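Local coordinates for ricin B lectin (Clostridium thermocellum, PDB 3VSF), which probably hydrolyses beta-1,3-galactan as a family 43 exo-beta-1,3-galactanase and carries a galactose-binding beta-trefoil module, at residues A[162-167]-A[218-223]. Residues are numbered along the deposited sequence; the frame is centred on the assembly and turned at random.
Sequences YIRSFR and YKNIAS
Between two blades of the five-bladed beta-propeller of family 43 glycosidases, Ile163, Arg164 and Phe166 on the outermost strand of one blade meet Lys219 and Asn220 in the loop that leads into the outermost strand of the next blade, and Ile221 at its start. The touching parts run 20° apart, yet their nearest alpha carbons, CA of Ile163 and CA of Lys219, are 8.7 Å from each other. That gap is too wide for strand pairing, and the join is made by side chains.

At one end CD1 of Ile163 rests on the aliphatic part of Lys219, 4.0 Å from its CD and almost as near its CG, the two side chains crossing at about a right angle. At the other end CD1 of Ile221 reaches CE1 of Phe166 at 3.9 Å; this methyl comes in at the ring edge, near the ring plane, and not over a face. One face of the same ring is partly covered from within its own strand: CZ of Arg164 lies 3.5 Å above the ring plane, displaced toward the rim. In both residues CG is tucked between N and C of its own backbone (chi1 67° in Phe166), and a further bend at chi2 of Arg164 helps to lay its guanidinium along the ring. The guanidinium then approaches Asn220, with the amide plane turned 75° from its own.

Behind the contact, strand 147-153 pairs with 161-166, and Trp134 of strand 131-138 touches both Phe166 and Ile221. The ammonium group of Lys219 forms a salt bridge with Glu130 and a cation-pi contact with Tyr152, while Tyr212 and Leu214 of strand 208-214 pack against Ile221.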
loop_
_atom_site.group_PDB
_atom_site.type_symbol
_atom_site.label_atom_id
_atom_site.label_comp_id
_atom_site.label_asym_id
_atom_site.label_seq_id
_atom_site.Cartn_x
_atom_site.Cartn_y
_atom_site.Cartn_z
ATOM N N TYR A 162 24.345 -4.458 17.878
ATOM C CA TYR A 162 23.585 -5.701 17.909
ATOM C C TYR A 162 23.567 -6.290 19.315
ATOM O O TYR A 162 24.562 -6.226 20.036
ATOM C CB TYR A 162 24.172 -6.706 16.919
ATOM C CG TYR A 162 23.362 -7.973 16.771
ATOM C CD1 TYR A 162 23.682 -9.113 17.497
ATOM C CD2 TYR A 162 22.279 -8.031 15.905
ATOM C CE1 TYR A 162 22.946 -10.274 17.364
ATOM C CE2 TYR A 162 21.537 -9.188 15.765
ATOM C CZ TYR A 162 21.875 -10.306 16.497
ATOM O OH TYR A 162 21.139 -11.461 16.361
ATOM N N ILE A 163 22.431 -6.860 19.703
ATOM C CA ILE A 163 22.286 -7.443 21.031
ATOM C C ILE A 163 22.322 -8.966 20.982
ATOM O O ILE A 163 23.315 -9.585 21.361
ATOM C CB ILE A 163 20.980 -6.992 21.710
ATOM C CG1 ILE A 163 20.944 -5.468 21.841
ATOM C CG2 ILE A 163 20.837 -7.639 23.076
ATOM C CD1 ILE A 163 19.731 -4.953 22.586
ATOM N N ARG A 164 21.233 -9.565 20.511
ATOM C CA ARG A 164 21.113 -11.017 20.482
ATOM C C ARG A 164 19.990 -11.467 19.556
ATOM O O ARG A 164 19.144 -10.669 19.152
ATOM C CB ARG A 164 20.845 -11.549 21.889
ATOM C CG ARG A 164 19.682 -10.855 22.576
ATOM C CD ARG A 164 18.822 -11.825 23.363
ATOM N NE ARG A 164 17.635 -11.168 23.902
ATOM C CZ ARG A 164 16.634 -11.803 24.501
ATOM N NH1 ARG A 164 16.670 -13.121 24.641
ATOM N NH2 ARG A 164 15.593 -11.119 24.959
ATOM N N SER A 165 19.991 -12.754 19.226
ATOM C CA SER A 165 18.909 -13.357 18.462
ATOM C C SER A 165 18.290 -14.475 19.291
ATOM O O SER A 165 18.992 -15.166 20.029
ATOM C CB SER A 165 19.427 -13.898 17.129
ATOM O OG SER A 165 20.441 -14.866 17.327
ATOM N N PHE A 166 16.979 -14.650 19.177
ATOM C CA PHE A 166 16.275 -15.591 20.037
ATOM C C PHE A 166 14.862 -15.876 19.550
ATOM O O PHE A 166 14.266 -15.076 18.829
ATOM C CB PHE A 166 16.201 -15.030 21.458
ATOM C CG PHE A 166 15.348 -13.798 21.574
ATOM C CD1 PHE A 166 14.050 -13.880 22.050
ATOM C CD2 PHE A 166 15.838 -12.561 21.189
ATOM C CE1 PHE A 166 13.260 -12.748 22.152
ATOM C CE2 PHE A 166 15.055 -11.427 21.287
ATOM C CZ PHE A 166 13.764 -11.522 21.769
ATOM N N ARG A 167 14.329 -17.023 19.956
ATOM C CA ARG A 167 12.927 -17.340 19.728
ATOM C C ARG A 167 12.135 -16.930 20.962
ATOM O O ARG A 167 12.385 -17.432 22.058
ATOM C CB ARG A 167 12.755 -18.834 19.449
ATOM C CG ARG A 167 13.471 -19.307 18.193
ATOM C CD ARG A 167 13.682 -20.812 18.201
ATOM N NE ARG A 167 12.441 -21.557 18.016
ATOM C CZ ARG A 167 12.048 -22.077 16.858
ATOM N NH1 ARG A 167 12.799 -21.930 15.773
ATOM N NH2 ARG A 167 10.907 -22.746 16.784
ATOM N N TYR A 218 11.799 -1.708 25.351
ATOM C CA TYR A 218 11.561 -2.120 23.966
ATOM C C TYR A 218 12.531 -3.198 23.484
ATOM O O TYR A 218 12.338 -3.780 22.417
ATOM C CB TYR A 218 11.621 -0.922 23.013
ATOM C CG TYR A 218 10.470 0.049 23.139
ATOM C CD1 TYR A 218 9.400 -0.210 23.984
ATOM C CD2 TYR A 218 10.451 1.225 22.401
ATOM C CE1 TYR A 218 8.348 0.680 24.096
ATOM C CE2 TYR A 218 9.405 2.118 22.503
ATOM C CZ TYR A 218 8.356 1.841 23.352
ATOM O OH TYR A 218 7.314 2.732 23.454
ATOM N N LYS A 219 13.573 -3.457 24.265
ATOM C CA LYS A 219 14.626 -4.380 23.851
ATOM C C LYS A 219 14.328 -5.835 24.205
ATOM O O LYS A 219 15.027 -6.742 23.756
ATOM C CB LYS A 219 15.973 -3.952 24.444
ATOM C CG LYS A 219 16.555 -2.700 23.809
ATOM C CD LYS A 219 17.737 -2.164 24.602
ATOM C CE LYS A 219 17.296 -1.640 25.959
ATOM N NZ LYS A 219 18.421 -1.027 26.719
ATOM N N ASN A 220 13.289 -6.054 25.006
ATOM C CA ASN A 220 12.926 -7.402 25.428
ATOM C C ASN A 220 11.426 -7.661 25.337
ATOM O O ASN A 220 10.635 -6.732 25.177
ATOM C CB ASN A 220 13.417 -7.665 26.854
ATOM C CG ASN A 220 14.921 -7.511 26.991
ATOM O OD1 ASN A 220 15.677 -7.837 26.076
ATOM N ND2 ASN A 220 15.361 -7.009 28.138
ATOM N N ILE A 221 11.041 -8.930 25.442
ATOM C CA ILE A 221 9.635 -9.313 25.380
ATOM C C ILE A 221 9.058 -9.541 26.775
ATOM O O ILE A 221 9.535 -10.393 27.522
ATOM C CB ILE A 221 9.429 -10.577 24.522
ATOM C CG1 ILE A 221 9.777 -10.287 23.061
ATOM C CG2 ILE A 221 7.997 -11.076 24.639
ATOM C CD1 ILE A 221 9.556 -11.460 22.135
ATOM N N ALA A 222 8.027 -8.774 27.115
ATOM C CA ALA A 222 7.412 -8.850 28.436
ATOM C C ALA A 222 6.363 -9.956 28.530
ATOM O O ALA A 222 6.292 -10.668 29.531
ATOM C CB ALA A 222 6.804 -7.506 28.816
ATOM N N SER A 223 5.547 -10.094 27.491
ATOM C CA SER A 223 4.488 -11.100 27.490
ATOM C C SER A 223 3.938 -11.361 26.092
ATOM O O SER A 223 4.259 -10.649 25.141
ATOM C CB SER A 223 3.349 -10.675 28.420
ATOM O OG SER A 223 2.731 -9.486 27.959
#